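Local coordinates for protein diol-dehydratase (Roseburia inulinivorans, PDB 5I2A) that probably dehydrates 1,2-propanediol as a B12-independent diol dehydratase of the glycyl radical enzyme family, at residues 14-17 against 18-22; 398-401 against 402-405; 812-816 against 817-821; 825-828 against 829-833. All coordinates share one frame; numbering follows the deposited sequence.

Contact 3, a beta hairpin carrying the predicted glycyl radical position, is buried throughout and lies nearest the middle of the chain. The other three are helical and partly buried. Contact 1 is helix 14-22 and contact 4 the start of helix 827-835, each with a lysine-aspartate salt bridge one turn apart on the outer side and aliphatic side chains turned inward. Contact 2, at the end of helix 391-402, has no salt bridge across its segments; a threonine hydroxyl joins the backbone amides on the last carbonyls. Contacts 2 and 4 both touch the hairpin, the first through a probable hydrogen bond between Ile405 O and Ser819 OG, the second by aliphatic packing. Contact 1 touches none of the others.

Contact 1 of 4, residues 14-17 against 18-22; sequences RIKR and LVDHL
Asp20 N gives its hydrogen to Lys16 O at 2.9 Å, and the same two residues meet again through their side chains. The two segments make up helix 14-22, where each of the carbonyls from Arg14 to Arg17 takes an N-H four residues on. Lys16 leaves the helix with CG anti to its backbone N (chi1 178°), runs nearly straight, then bends at the last torsion so that NZ swings back over the next turn. There Lys16 NZ forms a salt bridge with Asp20 OD2 at 3.0 Å, using the oxygen's syn lone pair. The aliphatic part of the lysine comes near the same oxygen, with Lys16 CG 3.7 Å from Asp20 OD2.

On the inner side Leu18 is buried with Ile15. Leu18 CD1 lies against Arg14 CG and CD, each 3.7 Å away, and Ile15 CD1 approaches the same methyl at 4.2 Å. Helix 309-323 covers this side, meeting Ile15, Leu18 and Val19. Arg14, though buried, spends its guanidinium outside the turn, in salt bridges to Glu243 and Glu314; Arg17 reaches Glu71 and Asp13.

The helix is thus two-sided: a salt bridge ties its exposed side, while the aliphatic stem of Arg14 serves the packed side and its buried charge is probably balanced by those carboxylates.

Contact 2 of 4, residues 398-401 against 402-405; sequences AELT and RTGI
Leu400 and Thr403 meet where helix 391-402 runs out, the helix being the crossover of a beta-alpha-beta unit between the parallel strands 380-385 and 409-412. Among the backbone bonds, Arg402 N still reaches Ala398 O at 2.9 Å in the alpha-helical manner. The next amide, Thr403 N, turns mainly to Leu400 O, and Gly404 N goes to Thr401 O, so the last turn tightens toward 3-10 spacing. Gly404 then takes a positive phi (91°), where a CB would be jammed against the carbonyl of Thr403.

Side-chain hydrogen bonds centre on the Thr403 hydroxyl. Thr403 OG1 stands between the backbone N and the carbonyl carbon (chi1 72°) and gives its hydrogen to Leu400 O at 2.7 Å, lying in the plane of that carbonyl. Leu400 O therefore holds two donors, the amide N coming from above the plane. The hydroxyl also accepts a weak bond from Ile405 N, an ST turn that leads the chain off the helix.

Of the charged groups, Arg402 sends NH2 to Met764 O, while Glu399 CG lies obliquely beside its guanidinium.

Apolar packing joins Leu400 to Ile405 across the turn, and helix 362-374 lies against Leu400. Ile405 brings its branch methyl, CG2, to 3.9 Å from Leu400 CG.

Contact 3 of 4, residues 812-816 against 817-821; sequences IVRVA and GYSAL
Val815 lies over one face of the Tyr818 ring, its CB 3.9 Å from the ring centroid in a CH-pi contact set toward the rim. Val815 CG2 also touches Ala820 CB. At the far end of the hairpin, Ile812 CD1 meets Leu821 CD2 at 3.6 Å. Between these ends the strands pair antiparallel: Val813 and Ala820 exchange two backbone hydrogen bonds, and Val815 N closes the tip on Tyr818 O at 2.9 Å. Gly817, the predicted site of the glycyl radical, which is not present in this structure, sits in that tip with a positive phi.

Arg814 forms the polar edge. Its chain bends at chi2 (61°), folding the guanidinium back over the tip, where Tyr818 N stands 3.2 Å above the centre of the group's plane. Arg814 NH1 donates to Ser819 OG at 3.1 Å, almost exactly in that plane, and NH2 gives to a water that donates in turn to Gly817 O. Ser819 OG is also hydrogen-bonded to Ile405 O, beyond helix 391-402. A leucine in place of Arg814 would probably leave that water without one of its holds and the Gly817-Tyr818 peptide without its flat cover.

Gln789 of strand 787-792 accepts from both Arg814 NE and Gly817 N, while the Tyr818 hydroxyl binds Ala339 O. The hairpin thus meets helix 827-835 through Val813, against Ile833, and strand 787-792 through Arg814 and Gly817.

Contact 4 of 4, residues 825-828 against 829-833; sequences LSKS and LQDDI
Leu825 folds back over the first turn of helix 827-835, just ahead of Ser826, the N-cap residue. From its backbone outward, Leu825 CB comes to 4.0 Å from Gln830 CG, and CG lies over Leu829 CD2. The branches then divide: CD2 stays on that same leucine methyl, while Leu825 CD1 touches it too and reaches on to Ile833 CD1 at 3.8 Å. Leu825 and Ile833 cross at about a right angle, and both also pack on Val813 of the neighbouring hairpin, so this side of the helix start is sealed by aliphatic groups.

On the other side, Lys827 runs out with CG anti to the backbone N (chi1 179°) and bends only at its last torsion, bringing NZ to Asp831 OD2 at 3.0 Å in a salt bridge made to the syn lone pair. A weak bond from Lys827 NZ to Asp831 OD1 at 3.3 Å makes the grip two-pronged. That OD1 also accepts from Gln802 NE2, an amide that serves Gln830 OE1 as well. An asparagine in place of Asp831 would probably leave the lysine without its opposite charge.

Gln830 stretches back along the cap, its NE2 bonded to Phe822 O. Ahead of Lys827, the cap residue joins in through its carbonyl: Gln830 N points almost straight at Ser826 O, 2.9 Å away with 175° at the hydrogen.

Contact 1 of 4, residues 14-17 against 18-22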
ATOM      1  N   ARG A  14      -3.210  26.893  43.877  1.00 20.75           N
ATOM      2  CA  ARG A  14      -3.599  26.887  42.463  1.00 21.77           C
ATOM      3  C   ARG A  14      -4.271  25.570  42.054  1.00 18.21           C
ATOM      4  O   ARG A  14      -5.224  25.562  41.285  1.00 19.26           O
ATOM      5  CB  ARG A  14      -2.365  27.126  41.580  1.00 21.45           C
ATOM      6  CG  ARG A  14      -2.639  27.234  40.079  1.00 20.42           C
ATOM      7  CD  ARG A  14      -1.343  27.093  39.284  1.00 16.41           C
ATOM      8  NE  ARG A  14      -0.251  27.873  39.866  1.00 22.77           N
ATOM      9  CZ  ARG A  14       0.083  29.101  39.485  1.00 22.08           C
ATOM     10  NH1 ARG A  14      -0.580  29.703  38.507  1.00 18.06           N
ATOM     11  NH2 ARG A  14       1.082  29.730  40.082  1.00 20.41           N
ATOM     12  N   ILE A  15      -3.765  24.464  42.588  1.00 19.03           N
ATOM     13  CA  ILE A  15      -4.130  23.136  42.097  1.00 20.73           C
ATOM     14  C   ILE A  15      -5.629  22.848  42.181  1.00 20.23           C
ATOM     15  O   ILE A  15      -6.238  22.446  41.203  1.00 21.64           O
ATOM     16  CB  ILE A  15      -3.348  22.035  42.853  1.00 19.35           C
ATOM     17  CG1 ILE A  15      -1.845  22.283  42.724  1.00 17.73           C
ATOM     18  CG2 ILE A  15      -3.730  20.644  42.345  1.00 17.44           C
ATOM     19  CD1 ILE A  15      -1.368  22.638  41.313  1.00 17.24           C
ATOM     20  N   LYS A  16      -6.232  23.073  43.337  1.00 20.49           N
ATOM     21  CA  LYS A  16      -7.659  22.814  43.483  1.00 17.45           C
ATOM     22  C   LYS A  16      -8.495  23.662  42.528  1.00 18.86           C
ATOM     23  O   LYS A  16      -9.530  23.212  42.025  1.00 19.30           O
ATOM     24  CB  LYS A  16      -8.114  23.061  44.926  1.00 23.67           C
ATOM     25  CG  LYS A  16      -9.607  22.841  45.125  1.00 25.58           C
ATOM     26  CD  LYS A  16      -9.986  22.880  46.600  1.00 35.91           C
ATOM     27  CE  LYS A  16     -11.361  22.268  46.821  1.00 37.71           C
ATOM     28  NZ  LYS A  16     -12.425  23.060  46.157  1.00 37.36           N
ATOM     29  N   ARG A  17      -8.052  24.885  42.262  1.00 17.35           N
ATOM     30  CA  ARG A  17      -8.796  25.728  41.332  1.00 17.65           C
ATOM     31  C   ARG A  17      -8.651  25.207  39.896  1.00 17.64           C
ATOM     32  O   ARG A  17      -9.608  25.234  39.124  1.00 18.07           O
ATOM     33  CB  ARG A  17      -8.344  27.191  41.438  1.00 19.75           C
ATOM     34  CG  ARG A  17      -8.581  27.798  42.856  1.00 23.60           C
ATOM     35  CD  ARG A  17      -8.473  29.324  42.848  1.00 23.28           C
ATOM     36  NE  ARG A  17      -7.107  29.771  42.621  1.00 20.33           N
ATOM     37  CZ  ARG A  17      -6.214  29.966  43.585  1.00 24.51           C
ATOM     38  NH1 ARG A  17      -6.552  29.764  44.850  1.00 25.90           N
ATOM     39  NH2 ARG A  17      -4.986  30.372  43.290  1.00 19.65           N
ATOM     40  N   LEU A  18      -7.458  24.737  39.543  1.00 16.77           N
ATOM     41  CA  LEU A  18      -7.261  24.100  38.239  1.00 20.93           C
ATOM     42  C   LEU A  18      -8.191  22.911  38.095  1.00 16.86           C
ATOM     43  O   LEU A  18      -8.833  22.739  37.061  1.00 19.56           O
ATOM     44  CB  LEU A  18      -5.812  23.645  38.051  1.00 12.89           C
ATOM     45  CG  LEU A  18      -4.813  24.789  37.983  1.00 15.33           C
ATOM     46  CD1 LEU A  18      -3.385  24.263  38.036  1.00 17.59           C
ATOM     47  CD2 LEU A  18      -5.051  25.621  36.727  1.00 15.06           C
ATOM     48  N   VAL A  19      -8.264  22.098  39.142  1.00 19.49           N
ATOM     49  CA  VAL A  19      -9.082  20.894  39.110  1.00 18.58           C
ATOM     50  C   VAL A  19     -10.580  21.200  38.959  1.00 20.95           C
ATOM     51  O   VAL A  19     -11.250  20.644  38.081  1.00 18.34           O
ATOM     52  CB  VAL A  19      -8.849  20.040  40.366  1.00 19.63           C
ATOM     53  CG1 VAL A  19      -9.929  18.995  40.501  1.00 17.53           C
ATOM     54  CG2 VAL A  19      -7.473  19.380  40.295  1.00 15.02           C
ATOM     55  N   ASP A  20     -11.095  22.097  39.796  1.00 17.41           N
ATOM     56  CA  ASP A  20     -12.514  22.449  39.749  1.00 18.97           C
ATOM     57  C   ASP A  20     -12.906  23.002  38.382  1.00 18.00           C
ATOM     58  O   ASP A  20     -14.004  22.760  37.901  1.00 21.18           O
ATOM     59  CB  ASP A  20     -12.857  23.475  40.837  1.00 18.54           C
ATOM     60  CG  ASP A  20     -12.769  22.894  42.239  1.00 24.71           C
ATOM     61  OD1 ASP A  20     -12.865  21.659  42.396  1.00 27.23           O
ATOM     62  OD2 ASP A  20     -12.604  23.679  43.183  1.00 26.02           O
ATOM     63  N   HIS A  21     -12.007  23.753  37.765  1.00 17.23           N
ATOM     64  CA  HIS A  21     -12.278  24.277  36.435  1.00 18.77           C
ATOM     65  C   HIS A  21     -12.470  23.142  35.410  1.00 19.81           C
ATOM     66  O   HIS A  21     -13.370  23.214  34.581  1.00 19.16           O
ATOM     67  CB  HIS A  21     -11.164  25.214  35.985  1.00 17.97           C
ATOM     68  CG  HIS A  21     -11.398  25.816  34.635  1.00 19.79           C
ATOM     69  ND1 HIS A  21     -12.425  26.701  34.382  1.00 19.31           N
ATOM     70  CD2 HIS A  21     -10.753  25.639  33.455  1.00 15.85           C
ATOM     71  CE1 HIS A  21     -12.390  27.060  33.109  1.00 17.60           C
ATOM     72  NE2 HIS A  21     -11.388  26.428  32.524  1.00 18.88           N
ATOM     73  N   LEU A  22     -11.649  22.095  35.474  1.00 16.08           N
ATOM     74  CA  LEU A  22     -11.814  20.963  34.543  1.00 18.24           C
ATOM     75  C   LEU A  22     -13.222  20.417  34.604  1.00 16.26           C
ATOM     76  O   LEU A  22     -13.790  20.042  33.592  1.00 17.02           O
ATOM     77  CB  LEU A  22     -10.839  19.809  34.847  1.00 13.50           C
ATOM     78  CG  LEU A  22      -9.349  20.035  34.599  1.00 18.51           C
ATOM     79  CD1 LEU A  22      -8.606  18.687  34.593  1.00 18.40           C
ATOM     80  CD2 LEU A  22      -9.103  20.798  33.298  1.00 15.03           C
TER

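Contact 2 of 4, residues 398-401 against 402-405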
ATOM      1  N   ALA A 398       2.527   2.715  49.399  1.00 15.83           N
ATOM      2  CA  ALA A 398       1.504   2.086  50.225  1.00 18.26           C
ATOM      3  C   ALA A 398       0.622   3.150  50.887  1.00 18.20           C
ATOM      4  O   ALA A 398      -0.586   2.986  50.983  1.00 15.89           O
ATOM      5  CB  ALA A 398       2.147   1.174  51.275  1.00 14.40           C
ATOM      6  N   GLU A 399       1.239   4.251  51.298  1.00 17.33           N
ATOM      7  CA  GLU A 399       0.501   5.384  51.844  1.00 18.00           C
ATOM      8  C   GLU A 399      -0.504   5.937  50.843  1.00 16.03           C
ATOM      9  O   GLU A 399      -1.621   6.291  51.209  1.00 16.08           O
ATOM     10  CB  GLU A 399       1.459   6.503  52.271  1.00 17.96           C
ATOM     11  CG  GLU A 399       2.256   6.193  53.531  1.00 24.65           C
ATOM     12  CD  GLU A 399       3.457   7.121  53.728  1.00 27.19           C
ATOM     13  OE1 GLU A 399       4.271   6.854  54.638  1.00 33.70           O
ATOM     14  OE2 GLU A 399       3.595   8.102  52.968  1.00 23.92           O
ATOM     15  N   LEU A 400      -0.095   6.025  49.582  1.00 14.61           N
ATOM     16  CA  LEU A 400      -1.005   6.482  48.547  1.00 14.60           C
ATOM     17  C   LEU A 400      -2.140   5.482  48.357  1.00 13.16           C
ATOM     18  O   LEU A 400      -3.292   5.870  48.258  1.00 14.93           O
ATOM     19  CB  LEU A 400      -0.275   6.703  47.220  1.00 15.49           C
ATOM     20  CG  LEU A 400      -1.119   7.320  46.106  1.00 14.32           C
ATOM     21  CD1 LEU A 400      -1.587   8.717  46.486  1.00 17.74           C
ATOM     22  CD2 LEU A 400      -0.326   7.359  44.801  1.00 13.48           C
ATOM     23  N   THR A 401      -1.810   4.195  48.315  1.00 14.39           N
ATOM     24  CA  THR A 401      -2.832   3.177  48.125  1.00 14.96           C
ATOM     25  C   THR A 401      -3.865   3.226  49.256  1.00 19.04           C
ATOM     26  O   THR A 401      -5.057   3.068  49.027  1.00 17.74           O
ATOM     27  CB  THR A 401      -2.214   1.774  48.036  1.00 13.45           C
ATOM     28  OG1 THR A 401      -1.261   1.752  46.971  1.00 16.77           O
ATOM     29  CG2 THR A 401      -3.284   0.725  47.771  1.00 13.91           C
ATOM     30  N   ARG A 402      -3.390   3.474  50.471  1.00 17.09           N
ATOM     31  CA  ARG A 402      -4.252   3.559  51.640  1.00 16.90           C
ATOM     32  C   ARG A 402      -5.322   4.651  51.494  1.00 17.39           C
ATOM     33  O   ARG A 402      -6.404   4.516  52.039  1.00 17.18           O
ATOM     34  CB  ARG A 402      -3.401   3.809  52.892  1.00 16.74           C
ATOM     35  CG  ARG A 402      -4.174   3.893  54.202  1.00 17.17           C
ATOM     36  CD  ARG A 402      -3.385   4.782  55.148  1.00 25.59           C
ATOM     37  NE  ARG A 402      -2.581   4.012  56.049  1.00 27.17           N
ATOM     38  CZ  ARG A 402      -1.496   4.442  56.683  1.00 22.64           C
ATOM     39  NH1 ARG A 402      -1.004   5.664  56.503  1.00 21.51           N
ATOM     40  NH2 ARG A 402      -0.891   3.605  57.492  1.00 17.77           N
ATOM     41  N   THR A 403      -5.035   5.715  50.742  1.00 16.82           N
ATOM     42  CA  THR A 403      -6.044   6.760  50.551  1.00 19.20           C
ATOM     43  C   THR A 403      -7.266   6.253  49.802  1.00 18.06           C
ATOM     44  O   THR A 403      -8.286   6.931  49.779  1.00 17.33           O
ATOM     45  CB  THR A 403      -5.514   7.983  49.772  1.00 16.61           C
ATOM     46  OG1 THR A 403      -5.328   7.623  48.402  1.00 18.35           O
ATOM     47  CG2 THR A 403      -4.211   8.538  50.383  1.00 14.50           C
ATOM     48  N   GLY A 404      -7.164   5.083  49.167  1.00 14.59           N
ATOM     49  CA  GLY A 404      -8.292   4.549  48.416  1.00 14.88           C
ATOM     50  C   GLY A 404      -8.333   4.942  46.943  1.00 17.74           C
ATOM     51  O   GLY A 404      -9.206   4.504  46.191  1.00 15.79           O
ATOM     52  N   ILE A 405      -7.370   5.754  46.524  1.00 13.08           N
ATOM     53  CA  ILE A 405      -7.322   6.236  45.155  1.00 11.57           C
ATOM     54  C   ILE A 405      -6.944   5.136  44.137  1.00 17.82           C
ATOM     55  O   ILE A 405      -7.086   5.334  42.931  1.00 14.59           O
ATOM     56  CB  ILE A 405      -6.340   7.419  45.037  1.00 15.34           C
ATOM     57  CG1 ILE A 405      -6.632   8.249  43.789  1.00 13.80           C
ATOM     58  CG2 ILE A 405      -4.886   6.942  45.090  1.00 13.95           C
ATOM     59  CD1 ILE A 405      -5.781   9.476  43.682  1.00 20.24           C
TER

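Contact 3 of 4, residues 812-816 against 817-821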
ATOM      1  N   ILE A 812     -12.746   8.378  44.290  1.00 16.80           N
ATOM      2  CA  ILE A 812     -12.074   7.577  43.268  1.00 17.85           C
ATOM      3  C   ILE A 812     -12.132   6.101  43.648  1.00 18.45           C
ATOM      4  O   ILE A 812     -11.967   5.768  44.815  1.00 15.84           O
ATOM      5  CB  ILE A 812     -10.577   7.975  43.104  1.00 16.82           C
ATOM      6  CG1 ILE A 812     -10.417   9.473  42.837  1.00 18.38           C
ATOM      7  CG2 ILE A 812      -9.877   7.104  42.049  1.00 15.60           C
ATOM      8  CD1 ILE A 812     -10.468   9.868  41.413  1.00 17.23           C
ATOM      9  N   VAL A 813     -12.377   5.217  42.682  1.00 14.23           N
ATOM     10  CA  VAL A 813     -12.162   3.793  42.924  1.00 11.94           C
ATOM     11  C   VAL A 813     -11.237   3.223  41.867  1.00 17.18           C
ATOM     12  O   VAL A 813     -11.114   3.781  40.779  1.00 14.10           O
ATOM     13  CB  VAL A 813     -13.457   2.975  42.913  1.00 14.94           C
ATOM     14  CG1 VAL A 813     -14.356   3.376  44.077  1.00 14.42           C
ATOM     15  CG2 VAL A 813     -14.178   3.117  41.553  1.00 11.78           C
ATOM     16  N   ARG A 814     -10.598   2.107  42.200  1.00 15.52           N
ATOM     17  CA  ARG A 814      -9.844   1.339  41.232  1.00 14.17           C
ATOM     18  C   ARG A 814     -10.802   0.503  40.408  1.00 17.35           C
ATOM     19  O   ARG A 814     -11.600  -0.240  40.976  1.00 17.72           O
ATOM     20  CB  ARG A 814      -8.824   0.426  41.920  1.00 14.75           C
ATOM     21  CG  ARG A 814      -7.812  -0.175  40.954  1.00 14.62           C
ATOM     22  CD  ARG A 814      -6.990   0.927  40.268  1.00 14.49           C
ATOM     23  NE  ARG A 814      -5.924   0.398  39.406  1.00 17.84           N
ATOM     24  CZ  ARG A 814      -5.049   1.152  38.748  1.00 16.57           C
ATOM     25  NH1 ARG A 814      -5.111   2.478  38.830  1.00 15.01           N
ATOM     26  NH2 ARG A 814      -4.110   0.583  38.000  1.00 18.00           N
ATOM     27  N   VAL A 815     -10.731   0.614  39.081  1.00 14.04           N
ATOM     28  CA  VAL A 815     -11.534  -0.250  38.220  1.00 12.69           C
ATOM     29  C   VAL A 815     -10.716  -1.500  37.861  1.00 15.16           C
ATOM     30  O   VAL A 815     -10.775  -2.491  38.568  1.00 17.87           O
ATOM     31  CB  VAL A 815     -12.013   0.489  36.936  1.00 15.43           C
ATOM     32  CG1 VAL A 815     -12.905  -0.408  36.106  1.00 12.62           C
ATOM     33  CG2 VAL A 815     -12.756   1.758  37.307  1.00 14.55           C
ATOM     34  N   ALA A 816      -9.951  -1.452  36.772  1.00 13.43           N
ATOM     35  CA  ALA A 816      -8.962  -2.506  36.515  1.00 13.45           C
ATOM     36  C   ALA A 816      -7.850  -1.975  35.626  1.00 12.61           C
ATOM     37  O   ALA A 816      -8.032  -1.815  34.427  1.00 14.91           O
ATOM     38  CB  ALA A 816      -9.617  -3.727  35.884  1.00 12.57           C
ATOM     39  N   GLY A 817      -6.707  -1.677  36.228  1.00 13.42           N
ATOM     40  CA  GLY A 817      -5.580  -1.147  35.489  1.00 11.29           C
ATOM     41  C   GLY A 817      -5.637   0.359  35.364  1.00 14.36           C
ATOM     42  O   GLY A 817      -4.773   0.959  34.731  1.00 13.77           O
ATOM     43  N   TYR A 818      -6.665   0.955  35.979  1.00 11.79           N
ATOM     44  CA  TYR A 818      -6.874   2.398  35.997  1.00 10.84           C
ATOM     45  C   TYR A 818      -7.856   2.756  37.086  1.00 11.74           C
ATOM     46  O   TYR A 818      -8.609   1.906  37.545  1.00 13.20           O
ATOM     47  CB  TYR A 818      -7.403   2.924  34.653  1.00 11.18           C
ATOM     48  CG  TYR A 818      -8.839   2.543  34.327  1.00 13.70           C
ATOM     49  CD1 TYR A 818      -9.177   1.230  34.005  1.00 12.79           C
ATOM     50  CD2 TYR A 818      -9.854   3.501  34.318  1.00 10.81           C
ATOM     51  CE1 TYR A 818     -10.490   0.875  33.672  1.00 10.45           C
ATOM     52  CE2 TYR A 818     -11.176   3.158  33.996  1.00 12.56           C
ATOM     53  CZ  TYR A 818     -11.486   1.850  33.664  1.00 15.85           C
ATOM     54  OH  TYR A 818     -12.781   1.500  33.343  1.00 15.57           O
ATOM     55  N   SER A 819      -7.849   4.024  37.469  1.00 12.81           N
ATOM     56  CA  SER A 819      -8.766   4.535  38.474  1.00 12.66           C
ATOM     57  C   SER A 819      -9.764   5.464  37.818  1.00 15.20           C
ATOM     58  O   SER A 819      -9.522   5.977  36.729  1.00 12.79           O
ATOM     59  CB  SER A 819      -7.998   5.258  39.579  1.00 11.77           C
ATOM     60  OG  SER A 819      -7.126   4.351  40.243  1.00 12.91           O
ATOM     61  N   ALA A 820     -10.893   5.677  38.481  1.00 13.63           N
ATOM     62  CA  ALA A 820     -11.928   6.524  37.932  1.00 13.11           C
ATOM     63  C   ALA A 820     -12.782   7.134  39.041  1.00 14.98           C
ATOM     64  O   ALA A 820     -12.797   6.643  40.177  1.00 13.90           O
ATOM     65  CB  ALA A 820     -12.792   5.731  36.962  1.00 13.52           C
ATOM     66  N   LEU A 821     -13.468   8.220  38.713  1.00 12.94           N
ATOM     67  CA  LEU A 821     -14.426   8.809  39.635  1.00 13.87           C
ATOM     68  C   LEU A 821     -15.645   7.888  39.713  1.00 14.55           C
ATOM     69  O   LEU A 821     -16.285   7.601  38.699  1.00 12.94           O
ATOM     70  CB  LEU A 821     -14.806  10.225  39.180  1.00 13.86           C
ATOM     71  CG  LEU A 821     -13.688  11.256  39.386  1.00 15.31           C
ATOM     72  CD1 LEU A 821     -13.917  12.481  38.536  1.00 15.71           C
ATOM     73  CD2 LEU A 821     -13.611  11.640  40.874  1.00 15.81           C
TER
HETATM   74  O   HOH W   1      -2.009   0.846  35.984  1.00 15.15           O

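Contact 4 of 4, residues 825-828 against 829-833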
ATOM      1  N   LEU A 825     -19.282   6.424  36.935  1.00 14.86           N
ATOM      2  CA  LEU A 825     -19.481   5.069  36.447  1.00 15.68           C
ATOM      3  C   LEU A 825     -20.958   4.686  36.496  1.00 21.24           C
ATOM      4  O   LEU A 825     -21.693   5.145  37.378  1.00 16.74           O
ATOM      5  CB  LEU A 825     -18.656   4.082  37.271  1.00 13.17           C
ATOM      6  CG  LEU A 825     -17.160   4.387  37.363  1.00 16.01           C
ATOM      7  CD1 LEU A 825     -16.438   3.293  38.127  1.00 12.71           C
ATOM      8  CD2 LEU A 825     -16.538   4.566  35.963  1.00 15.01           C
ATOM      9  N   SER A 826     -21.383   3.832  35.566  1.00 17.58           N
ATOM     10  CA  SER A 826     -22.768   3.377  35.505  1.00 16.55           C
ATOM     11  C   SER A 826     -23.074   2.445  36.663  1.00 18.48           C
ATOM     12  O   SER A 826     -22.165   1.875  37.270  1.00 17.89           O
ATOM     13  CB  SER A 826     -23.050   2.648  34.187  1.00 16.32           C
ATOM     14  OG  SER A 826     -22.463   1.357  34.208  1.00 18.14           O
ATOM     15  N   LYS A 827     -24.361   2.264  36.947  1.00 17.53           N
ATOM     16  CA  LYS A 827     -24.774   1.390  38.038  1.00 15.76           C
ATOM     17  C   LYS A 827     -24.229  -0.034  37.897  1.00 16.48           C
ATOM     18  O   LYS A 827     -23.792  -0.639  38.879  1.00 16.99           O
ATOM     19  CB  LYS A 827     -26.300   1.336  38.139  1.00 17.66           C
ATOM     20  CG  LYS A 827     -26.757   0.408  39.243  1.00 23.16           C
ATOM     21  CD  LYS A 827     -28.269   0.311  39.349  1.00 30.00           C
ATOM     22  CE  LYS A 827     -28.656  -0.883  40.225  1.00 36.67           C
ATOM     23  NZ  LYS A 827     -27.892  -0.881  41.516  1.00 29.61           N
ATOM     24  N   SER A 828     -24.266  -0.583  36.688  1.00 16.02           N
ATOM     25  CA  SER A 828     -23.811  -1.959  36.514  1.00 16.75           C
ATOM     26  C   SER A 828     -22.305  -2.097  36.814  1.00 15.00           C
ATOM     27  O   SER A 828     -21.866  -3.089  37.392  1.00 15.64           O
ATOM     28  CB  SER A 828     -24.145  -2.467  35.103  1.00 21.87           C
ATOM     29  OG  SER A 828     -23.483  -1.710  34.108  1.00 30.01           O
ATOM     30  N   LEU A 829     -21.512  -1.105  36.438  1.00 13.64           N
ATOM     31  CA  LEU A 829     -20.077  -1.169  36.728  1.00 15.85           C
ATOM     32  C   LEU A 829     -19.821  -0.917  38.218  1.00 13.99           C
ATOM     33  O   LEU A 829     -19.028  -1.608  38.841  1.00 12.87           O
ATOM     34  CB  LEU A 829     -19.304  -0.172  35.862  1.00 13.17           C
ATOM     35  CG  LEU A 829     -17.791  -0.100  36.098  1.00 15.49           C
ATOM     36  CD1 LEU A 829     -17.138  -1.469  35.982  1.00 12.85           C
ATOM     37  CD2 LEU A 829     -17.181   0.862  35.107  1.00 13.45           C
ATOM     38  N   GLN A 830     -20.509   0.073  38.782  1.00 14.34           N
ATOM     39  CA  GLN A 830     -20.450   0.304  40.227  1.00 17.08           C
ATOM     40  C   GLN A 830     -20.791  -0.959  41.004  1.00 15.91           C
ATOM     41  O   GLN A 830     -20.099  -1.311  41.950  1.00 15.48           O
ATOM     42  CB  GLN A 830     -21.410   1.415  40.647  1.00 12.68           C
ATOM     43  CG  GLN A 830     -21.052   2.818  40.178  1.00 12.94           C
ATOM     44  CD  GLN A 830     -22.089   3.829  40.653  1.00 14.01           C
ATOM     45  OE1 GLN A 830     -23.193   3.446  41.021  1.00 16.67           O
ATOM     46  NE2 GLN A 830     -21.741   5.110  40.639  1.00 13.96           N
ATOM     47  N   ASP A 831     -21.862  -1.640  40.603  1.00 16.55           N
ATOM     48  CA  ASP A 831     -22.257  -2.872  41.284  1.00 16.61           C
ATOM     49  C   ASP A 831     -21.177  -3.948  41.195  1.00 16.52           C
ATOM     50  O   ASP A 831     -20.976  -4.695  42.141  1.00 15.27           O
ATOM     51  CB  ASP A 831     -23.563  -3.433  40.715  1.00 13.21           C
ATOM     52  CG  ASP A 831     -24.782  -2.581  41.066  1.00 19.26           C
ATOM     53  OD1 ASP A 831     -24.678  -1.681  41.929  1.00 18.25           O
ATOM     54  OD2 ASP A 831     -25.853  -2.844  40.485  1.00 20.22           O
ATOM     55  N   ASP A 832     -20.508  -4.044  40.046  1.00 16.64           N
ATOM     56  CA  ASP A 832     -19.451  -5.031  39.889  1.00 13.85           C
ATOM     57  C   ASP A 832     -18.331  -4.752  40.892  1.00 14.64           C
ATOM     58  O   ASP A 832     -17.819  -5.654  41.536  1.00 15.03           O
ATOM     59  CB  ASP A 832     -18.895  -5.040  38.459  1.00 14.50           C
ATOM     60  CG  ASP A 832     -18.006  -6.254  38.191  1.00 18.04           C
ATOM     61  OD1 ASP A 832     -18.459  -7.382  38.444  1.00 17.57           O
ATOM     62  OD2 ASP A 832     -16.858  -6.083  37.740  1.00 21.93           O
ATOM     63  N   ILE A 833     -17.969  -3.482  41.015  1.00 16.71           N
ATOM     64  CA  ILE A 833     -16.894  -3.070  41.904  1.00 15.40           C
ATOM     65  C   ILE A 833     -17.284  -3.321  43.363  1.00 17.01           C
ATOM     66  O   ILE A 833     -16.482  -3.818  44.154  1.00 15.43           O
ATOM     67  CB  ILE A 833     -16.540  -1.588  41.659  1.00 15.97           C
ATOM     68  CG1 ILE A 833     -15.951  -1.440  40.246  1.00 17.41           C
ATOM     69  CG2 ILE A 833     -15.571  -1.066  42.727  1.00 16.90           C
ATOM     70  CD1 ILE A 833     -15.603  -0.029  39.834  1.00 13.56           C
TER